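Local atomic coordinates of glycosyltransferase (Streptomyces viridochromogenes, PDB entry 2IUY), a protein that acts as a retaining family GT4 glycosyltransferase in avilamycin A biosynthesis, binding UDP and probably transferring a sugar from an activated nucleotide donor. Residues Ile22-Gln27 with Trp34-Leu39; Val171-Gly176 with Pro200-Glu205. All coordinates share one frame; numbering follows the deposited sequence.

Contact 1: Ile22-Gln27 with Trp34-Leu39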
ATOM      1  N   ILE A  22      -6.276 -11.330  10.000  1.00 12.27           N
ATOM      2  CA  ILE A  22      -5.377 -10.181  10.060  1.00 10.72           C
ATOM      3  C   ILE A  22      -6.266  -8.966  10.322  1.00 10.98           C
ATOM      4  O   ILE A  22      -7.372  -8.872   9.781  1.00 12.01           O
ATOM      5  CB  ILE A  22      -4.550 -10.052   8.754  1.00 10.69           C
ATOM      6  CG1 ILE A  22      -3.569 -11.261   8.614  1.00 10.88           C
ATOM      7  CG2 ILE A  22      -3.772  -8.691   8.724  1.00  9.98           C
ATOM      8  CD1 ILE A  22      -2.840 -11.345   7.241  1.00  8.20           C
ATOM      9  N   SER A  23      -5.807  -8.058  11.166  1.00 11.21           N
ATOM     10  CA  SER A  23      -6.593  -6.873  11.492  1.00 10.61           C
ATOM     11  C   SER A  23      -6.304  -5.670  10.578  1.00  8.94           C
ATOM     12  O   SER A  23      -5.411  -5.691   9.715  1.00  9.63           O
ATOM     13  CB  SER A  23      -6.427  -6.516  12.993  1.00 11.09           C
ATOM     14  OG  SER A  23      -5.109  -5.970  13.201  1.00 15.48           O
ATOM     15  N   VAL A  24      -7.102  -4.624  10.744  1.00  7.93           N
ATOM     16  CA  VAL A  24      -6.857  -3.367  10.108  1.00  7.52           C
ATOM     17  C   VAL A  24      -6.754  -2.324  11.198  1.00  8.68           C
ATOM     18  O   VAL A  24      -7.727  -2.110  11.935  1.00  8.23           O
ATOM     19  CB  VAL A  24      -8.033  -3.005   9.132  1.00  7.71           C
ATOM     20  CG1 VAL A  24      -8.051  -1.462   8.796  1.00  6.37           C
ATOM     21  CG2 VAL A  24      -7.952  -3.833   7.878  1.00  5.85           C
ATOM     22  N   PRO A  25      -5.580  -1.683  11.350  1.00 10.03           N
ATOM     23  CA  PRO A  25      -4.354  -1.916  10.616  1.00 10.26           C
ATOM     24  C   PRO A  25      -3.744  -3.241  11.066  1.00 10.80           C
ATOM     25  O   PRO A  25      -4.101  -3.759  12.143  1.00  9.30           O
ATOM     26  CB  PRO A  25      -3.476  -0.713  11.015  1.00 10.53           C
ATOM     27  CG  PRO A  25      -3.932  -0.343  12.333  1.00 11.59           C
ATOM     28  CD  PRO A  25      -5.398  -0.672  12.415  1.00  9.29           C
ATOM     29  N   PRO A  26      -2.872  -3.826  10.225  1.00 11.79           N
ATOM     30  CA  PRO A  26      -2.480  -5.178  10.526  1.00 12.35           C
ATOM     31  C   PRO A  26      -1.412  -5.226  11.622  1.00 14.81           C
ATOM     32  O   PRO A  26      -0.660  -4.260  11.821  1.00 13.92           O
ATOM     33  CB  PRO A  26      -1.896  -5.651   9.193  1.00 12.60           C
ATOM     34  CG  PRO A  26      -1.296  -4.431   8.615  1.00 10.98           C
ATOM     35  CD  PRO A  26      -2.215  -3.315   9.006  1.00 10.81           C
ATOM     36  N   GLN A  27      -1.346  -6.355  12.325  1.00 17.22           N
ATOM     37  CA  GLN A  27      -0.323  -6.557  13.363  1.00 19.75           C
ATOM     38  C   GLN A  27       1.082  -6.692  12.708  1.00 20.25           C
ATOM     39  O   GLN A  27       2.082  -6.145  13.194  1.00 20.78           O
ATOM     40  CB  GLN A  27      -0.697  -7.796  14.221  1.00 20.57           C
ATOM     41  CG  GLN A  27      -2.233  -7.921  14.551  1.00 22.96           C
ATOM     42  CD  GLN A  27      -3.122  -8.756  13.526  1.00 22.88           C
ATOM     43  OE1 GLN A  27      -3.038  -8.632  12.290  1.00 12.21           O
ATOM     44  NE2 GLN A  27      -4.016  -9.586  14.101  1.00 28.16           N
ATOM     45  N   TRP A  34      -3.149  -1.820   5.592  1.00  9.23           N
ATOM     46  CA  TRP A  34      -2.704  -0.460   5.841  1.00 10.14           C
ATOM     47  C   TRP A  34      -3.494   0.542   4.969  1.00  9.90           C
ATOM     48  O   TRP A  34      -3.943   1.568   5.453  1.00  9.96           O
ATOM     49  CB  TRP A  34      -1.168  -0.306   5.632  1.00 12.21           C
ATOM     50  CG  TRP A  34      -0.435  -0.679   6.917  1.00 12.86           C
ATOM     51  CD1 TRP A  34       0.367  -1.765   7.135  1.00 13.51           C
ATOM     52  CD2 TRP A  34      -0.536   0.010   8.165  1.00 14.61           C
ATOM     53  NE1 TRP A  34       0.772  -1.791   8.462  1.00 16.39           N
ATOM     54  CE2 TRP A  34       0.239  -0.703   9.108  1.00 15.17           C
ATOM     55  CE3 TRP A  34      -1.187   1.185   8.573  1.00 17.59           C
ATOM     56  CZ2 TRP A  34       0.395  -0.267  10.423  1.00 15.36           C
ATOM     57  CZ3 TRP A  34      -1.053   1.602   9.891  1.00 15.79           C
ATOM     58  CH2 TRP A  34      -0.278   0.873  10.798  1.00 14.65           C
ATOM     59  N   VAL A  35      -3.695   0.213   3.706  1.00  8.90           N
ATOM     60  CA  VAL A  35      -4.491   1.111   2.830  1.00  8.40           C
ATOM     61  C   VAL A  35      -5.853   1.370   3.451  1.00  7.06           C
ATOM     62  O   VAL A  35      -6.300   2.506   3.527  1.00  7.54           O
ATOM     63  CB  VAL A  35      -4.636   0.570   1.393  1.00  7.72           C
ATOM     64  CG1 VAL A  35      -5.541   1.501   0.537  1.00  7.11           C
ATOM     65  CG2 VAL A  35      -3.235   0.405   0.740  1.00  9.09           C
ATOM     66  N   VAL A  36      -6.521   0.311   3.871  1.00  7.08           N
ATOM     67  CA  VAL A  36      -7.898   0.386   4.390  1.00  5.99           C
ATOM     68  C   VAL A  36      -7.950   1.204   5.691  1.00  7.55           C
ATOM     69  O   VAL A  36      -8.863   1.966   5.893  1.00  7.92           O
ATOM     70  CB  VAL A  36      -8.478  -1.053   4.591  1.00  6.72           C
ATOM     71  CG1 VAL A  36      -9.888  -1.006   5.155  1.00  5.29           C
ATOM     72  CG2 VAL A  36      -8.489  -1.816   3.245  1.00  5.39           C
ATOM     73  N   ALA A  37      -6.943   1.022   6.571  1.00  8.01           N
ATOM     74  CA  ALA A  37      -6.799   1.787   7.798  1.00  7.13           C
ATOM     75  C   ALA A  37      -6.699   3.308   7.520  1.00  7.70           C
ATOM     76  O   ALA A  37      -7.391   4.095   8.152  1.00  7.58           O
ATOM     77  CB  ALA A  37      -5.570   1.277   8.600  1.00  5.71           C
ATOM     78  N   ASN A  38      -5.855   3.684   6.569  1.00  7.25           N
ATOM     79  CA  ASN A  38      -5.590   5.054   6.241  1.00  8.98           C
ATOM     80  C   ASN A  38      -6.803   5.689   5.533  1.00  9.72           C
ATOM     81  O   ASN A  38      -7.183   6.859   5.822  1.00  9.24           O
ATOM     82  CB  ASN A  38      -4.324   5.171   5.329  1.00  8.25           C
ATOM     83  CG  ASN A  38      -3.027   5.007   6.110  1.00 10.11           C
ATOM     84  OD1 ASN A  38      -2.747   5.760   7.061  1.00  7.42           O
ATOM     85  ND2 ASN A  38      -2.198   4.064   5.673  1.00  7.38           N
ATOM     86  N   LEU A  39      -7.390   4.917   4.626  1.00  9.09           N
ATOM     87  CA  LEU A  39      -8.671   5.272   3.978  1.00  9.86           C
ATOM     88  C   LEU A  39      -9.786   5.521   4.999  1.00 10.88           C
ATOM     89  O   LEU A  39     -10.482   6.542   4.958  1.00 10.81           O
ATOM     90  CB  LEU A  39      -9.108   4.216   2.925  1.00  9.17           C
ATOM     91  CG  LEU A  39     -10.453   4.575   2.235  1.00  9.55           C
ATOM     92  CD1 LEU A  39     -10.441   6.023   1.657  1.00  6.02           C
ATOM     93  CD2 LEU A  39     -10.912   3.606   1.184  1.00  6.71           C
TER
HETATM   94  O   HOH W   1       2.181  -3.642  10.277  1.00 22.91           O

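Contact 2: Val171-Gly176 with Pro200-Glu205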
ATOM      1  N   VAL A 171      10.284 -10.295   0.738  1.00 11.52           N
ATOM      2  CA  VAL A 171      11.574 -10.522   0.090  1.00 11.00           C
ATOM      3  C   VAL A 171      11.331 -11.527  -1.036  1.00 11.50           C
ATOM      4  O   VAL A 171      11.455 -12.733  -0.838  1.00 11.86           O
ATOM      5  CB  VAL A 171      12.633 -11.034   1.115  1.00 10.96           C
ATOM      6  CG1 VAL A 171      13.995 -11.359   0.419  1.00  8.19           C
ATOM      7  CG2 VAL A 171      12.791 -10.016   2.325  1.00  9.62           C
ATOM      8  N   SER A 172      10.936 -10.999  -2.196  1.00 11.96           N
ATOM      9  CA  SER A 172      10.530 -11.759  -3.388  1.00 11.58           C
ATOM     10  C   SER A 172      11.114 -11.070  -4.576  1.00  9.02           C
ATOM     11  O   SER A 172      11.345  -9.887  -4.505  1.00  7.60           O
ATOM     12  CB  SER A 172       9.035 -11.691  -3.592  1.00 12.39           C
ATOM     13  OG  SER A 172       8.399 -12.417  -2.571  1.00 19.09           O
ATOM     14  N   PRO A 173      11.404 -11.820  -5.655  1.00  8.91           N
ATOM     15  CA  PRO A 173      12.104 -11.265  -6.814  1.00  7.83           C
ATOM     16  C   PRO A 173      11.419 -10.057  -7.490  1.00  9.51           C
ATOM     17  O   PRO A 173      12.105  -9.083  -7.837  1.00  9.08           O
ATOM     18  CB  PRO A 173      12.196 -12.471  -7.775  1.00  7.84           C
ATOM     19  CG  PRO A 173      12.328 -13.638  -6.886  1.00  5.96           C
ATOM     20  CD  PRO A 173      11.249 -13.288  -5.790  1.00  8.34           C
ATOM     21  N   HIS A 174      10.094 -10.108  -7.675  1.00  9.02           N
ATOM     22  CA  HIS A 174       9.402  -8.999  -8.317  1.00  9.35           C
ATOM     23  C   HIS A 174       9.409  -7.706  -7.446  1.00  9.72           C
ATOM     24  O   HIS A 174       9.140  -6.597  -7.978  1.00  9.18           O
ATOM     25  CB  HIS A 174       7.959  -9.391  -8.684  1.00  9.60           C
ATOM     26  CG  HIS A 174       7.104  -9.680  -7.489  1.00  9.06           C
ATOM     27  ND1 HIS A 174       7.189 -10.864  -6.791  1.00 11.93           N
ATOM     28  CD2 HIS A 174       6.180  -8.934  -6.845  1.00  9.63           C
ATOM     29  CE1 HIS A 174       6.337 -10.848  -5.779  1.00 12.79           C
ATOM     30  NE2 HIS A 174       5.722  -9.681  -5.782  1.00 10.72           N
ATOM     31  N   LYS A 175       9.707  -7.845  -6.139  1.00  9.22           N
ATOM     32  CA  LYS A 175       9.796  -6.686  -5.236  1.00  9.48           C
ATOM     33  C   LYS A 175      11.201  -6.075  -5.225  1.00  8.42           C
ATOM     34  O   LYS A 175      11.393  -4.961  -4.741  1.00  7.69           O
ATOM     35  CB  LYS A 175       9.360  -7.009  -3.798  1.00  9.96           C
ATOM     36  CG  LYS A 175       7.896  -7.429  -3.671  1.00 10.95           C
ATOM     37  CD  LYS A 175       6.942  -6.384  -4.294  1.00 11.95           C
ATOM     38  CE  LYS A 175       6.918  -5.102  -3.484  1.00  8.12           C
ATOM     39  NZ  LYS A 175       5.651  -4.307  -3.730  1.00 13.91           N
ATOM     40  N   GLY A 176      12.168  -6.792  -5.797  1.00  7.80           N
ATOM     41  CA  GLY A 176      13.486  -6.233  -6.060  1.00  7.17           C
ATOM     42  C   GLY A 176      14.351  -6.124  -4.805  1.00  7.56           C
ATOM     43  O   GLY A 176      15.167  -5.211  -4.707  1.00  8.30           O
ATOM     44  N   PRO A 200      13.366 -19.165   0.196  1.00 15.60           N
ATOM     45  CA  PRO A 200      14.677 -19.470   0.794  1.00 15.32           C
ATOM     46  C   PRO A 200      15.804 -19.382  -0.209  1.00 14.49           C
ATOM     47  O   PRO A 200      16.848 -18.837   0.148  1.00 13.21           O
ATOM     48  CB  PRO A 200      14.548 -20.926   1.286  1.00 15.93           C
ATOM     49  CG  PRO A 200      13.090 -21.268   1.177  1.00 17.19           C
ATOM     50  CD  PRO A 200      12.500 -20.363   0.133  1.00 15.28           C
ATOM     51  N   GLU A 201      15.596 -19.885  -1.444  1.00 13.67           N
ATOM     52  CA  GLU A 201      16.658 -19.828  -2.482  1.00 13.64           C
ATOM     53  C   GLU A 201      16.957 -18.362  -2.857  1.00 13.19           C
ATOM     54  O   GLU A 201      18.127 -17.957  -3.016  1.00 11.82           O
ATOM     55  CB  GLU A 201      16.273 -20.628  -3.743  1.00 14.03           C
ATOM     56  CG  GLU A 201      16.029 -22.119  -3.519  1.00 19.21           C
ATOM     57  CD  GLU A 201      14.606 -22.459  -3.053  1.00 26.35           C
ATOM     58  OE1 GLU A 201      13.772 -21.535  -2.820  1.00 27.20           O
ATOM     59  OE2 GLU A 201      14.316 -23.677  -2.910  1.00 29.00           O
ATOM     60  N   TYR A 202      15.883 -17.574  -3.030  1.00 13.28           N
ATOM     61  CA  TYR A 202      16.033 -16.123  -3.261  1.00 13.21           C
ATOM     62  C   TYR A 202      16.782 -15.425  -2.102  1.00 12.61           C
ATOM     63  O   TYR A 202      17.780 -14.749  -2.336  1.00 11.75           O
ATOM     64  CB  TYR A 202      14.670 -15.444  -3.507  1.00 12.96           C
ATOM     65  CG  TYR A 202      14.782 -13.966  -3.935  1.00 12.02           C
ATOM     66  CD1 TYR A 202      15.542 -13.592  -5.053  1.00 10.22           C
ATOM     67  CD2 TYR A 202      14.124 -12.970  -3.227  1.00 11.55           C
ATOM     68  CE1 TYR A 202      15.641 -12.247  -5.472  1.00  8.30           C
ATOM     69  CE2 TYR A 202      14.216 -11.617  -3.620  1.00 10.08           C
ATOM     70  CZ  TYR A 202      14.986 -11.273  -4.739  1.00 11.40           C
ATOM     71  OH  TYR A 202      15.080  -9.953  -5.126  1.00 10.73           O
ATOM     72  N   PHE A 203      16.272 -15.575  -0.876  1.00 12.92           N
ATOM     73  CA  PHE A 203      16.927 -15.053   0.334  1.00 13.92           C
ATOM     74  C   PHE A 203      18.397 -15.472   0.378  1.00 14.25           C
ATOM     75  O   PHE A 203      19.260 -14.632   0.617  1.00 13.80           O
ATOM     76  CB  PHE A 203      16.218 -15.557   1.586  1.00 14.69           C
ATOM     77  CG  PHE A 203      16.831 -15.070   2.892  1.00 15.85           C
ATOM     78  CD1 PHE A 203      16.437 -13.866   3.462  1.00 17.72           C
ATOM     79  CD2 PHE A 203      17.766 -15.844   3.568  1.00 15.58           C
ATOM     80  CE1 PHE A 203      16.988 -13.449   4.679  1.00 17.09           C
ATOM     81  CE2 PHE A 203      18.318 -15.430   4.783  1.00 17.03           C
ATOM     82  CZ  PHE A 203      17.916 -14.243   5.340  1.00 15.72           C
ATOM     83  N   ASP A 204      18.669 -16.756   0.111  1.00 14.35           N
ATOM     84  CA  ASP A 204      20.043 -17.286   0.097  1.00 15.32           C
ATOM     85  C   ASP A 204      20.982 -16.644  -0.939  1.00 14.35           C
ATOM     86  O   ASP A 204      22.179 -16.454  -0.678  1.00 13.71           O
ATOM     87  CB  ASP A 204      20.052 -18.815   0.003  1.00 15.60           C
ATOM     88  CG  ASP A 204      19.634 -19.479   1.316  1.00 19.54           C
ATOM     89  OD1 ASP A 204      19.389 -18.762   2.327  1.00 24.28           O
ATOM     90  OD2 ASP A 204      19.507 -20.718   1.328  1.00 21.70           O
ATOM     91  N   GLU A 205      20.426 -16.305  -2.100  1.00 13.46           N
ATOM     92  CA  GLU A 205      21.177 -15.636  -3.161  1.00 13.79           C
ATOM     93  C   GLU A 205      21.594 -14.201  -2.755  1.00 13.23           C
ATOM     94  O   GLU A 205      22.728 -13.719  -3.044  1.00 12.66           O
ATOM     95  CB  GLU A 205      20.327 -15.586  -4.458  1.00 13.00           C
ATOM     96  CG  GLU A 205      21.067 -14.965  -5.690  1.00 12.79           C
ATOM     97  CD  GLU A 205      20.115 -14.623  -6.875  1.00 17.39           C
ATOM     98  OE1 GLU A 205      18.847 -14.726  -6.734  1.00 18.08           O
ATOM     99  OE2 GLU A 205      20.654 -14.255  -7.958  1.00 22.86           O
TER
HETATM  100  O   HOH W   2      14.932  -9.571  -7.545  1.00 10.83           O

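Contact 1: Ile22-Gln27 with Trp34-Leu39
Trp-34 opens the helical side of this contact by laying one indole face against two consecutive prolines of the 22-27 loop. Its CB points away from the loop, but the first torsion (chi1 -86°) swings the ring back beneath them. Each proline takes its own ring of the indole. Pro-25 CB stands 3.6 Å from the centroid of the Trp-34 six-membered ring, 16° off the normal. Pro-26 CD lies 3.4 Å from the centroid of the five-membered ring. Both are CH-pi contacts made over the same face. At the ring edge, in plane, Trp-34 NE1 donates to a water 3.0 Å away; that water in turn donates to Pro-26 O at 3.3 Å, so the indole N-H is satisfied through a bridge to the loop backbone. Further along, Val-36 meets the loop through CG1, which lies 4.1 Å from Val-24 CG1. At Ala-37 the two backbones come closest, its CA being 5.3 Å from Pro-25 CA. Ala-37 CB is 3.8 Å from Pro-25 CB, while Val-24 CG1 packs against the Ala-37 N. The loop surface presented here is shaped by the cis Val-24–Pro-25 peptide and held by Ser-23 OG, which donates to Pro-25 O at 2.7 Å. Outside the pair, Val-36 rests on Leu-8 and Leu-52 of the sheet, and Trp-34 makes a cation-pi contact with Arg-225, a UDP-binding residue. The arrangement is that of the loop between the first strand and first helix in the N-terminal Rossmann-like domain of a GT-B fold, facing the nucleotide cleft.

Contact 2: Val171-Gly176 with Pro200-Glu205
Tyr-202 and Pro-173 form the stacked part of the contact. Pro-173 CG sits above the phenol, 3.8 Å from the ring centroid and only 13° off the normal, a CH-pi contact over the middle of the face; the proline and tyrosine side chains run antiparallel alongside one another. The Tyr-202 side chain reaches this place because CG is anti to the backbone N (chi1 -172°), carrying the ring outward from the helix to the loop.

Further van der Waals contacts come from the loop just before the proline. Val-171 approaches obliquely, CG1 being 4.0 Å from Tyr-202 CD2, and its carbonyl O lies at the ring edge, near the plane, 3.6 Å from the same CD2. Ser-172 adds its carbonyl carbon, 3.3 Å from Tyr-202 CE2, so that backbone as well as side chains bed the ring.

Polar links gather at the phenol oxygen. Tyr-202 OH donates to a water at a short 2.5 Å, and that water donates to Pro-173 O at 2.9 Å; the hydroxyl also bonds to Leu-178 N, in the first turn of helix 177-187. Within the loop, Lys-175 N to Ser-172 O (3.1 Å) closes the 3-10 turn. The CB of Ser-172 points away from the helix, and its OG bonds to Glu-199 OE2.

Gly-176 is the N-cap of helix 177-187, and its positive phi of 76° is a backbone shape that by itself favours glycine. Thus Tyr-202, on the first turn of helix 200-210, packs on the corner where the loop following strand 165-168 turns into helix 177-187, also touching Ala-177 and Glu-179, and joins two helices connected through strand 191-194.

The loops of contacts 1 and 2 occupy corresponding places in the two halves of the GT-B fold: segment 22-27 follows strand 5-9, and segment 171-176 follows strand 165-168, each strand first in sequence, though interior, in a parallel sheet ordered 3-2-1-4-5-6. Contact 1 pairs its loop with the next helix, contact 2 with the helix after that. The contacts do not touch; their centres are 25 Å apart and their nearest atoms about 11 Å. Both approach the UDP site, empty in this chain. At their nearest atoms, the Trp-34 side chain is about 3 Å from that of Arg-225 and about 4 Å from that of Glu-260. Segment 171-176 carries UDP-binding Lys-175, salt-bridged to Glu-252, which takes no part in the packing on Tyr-202.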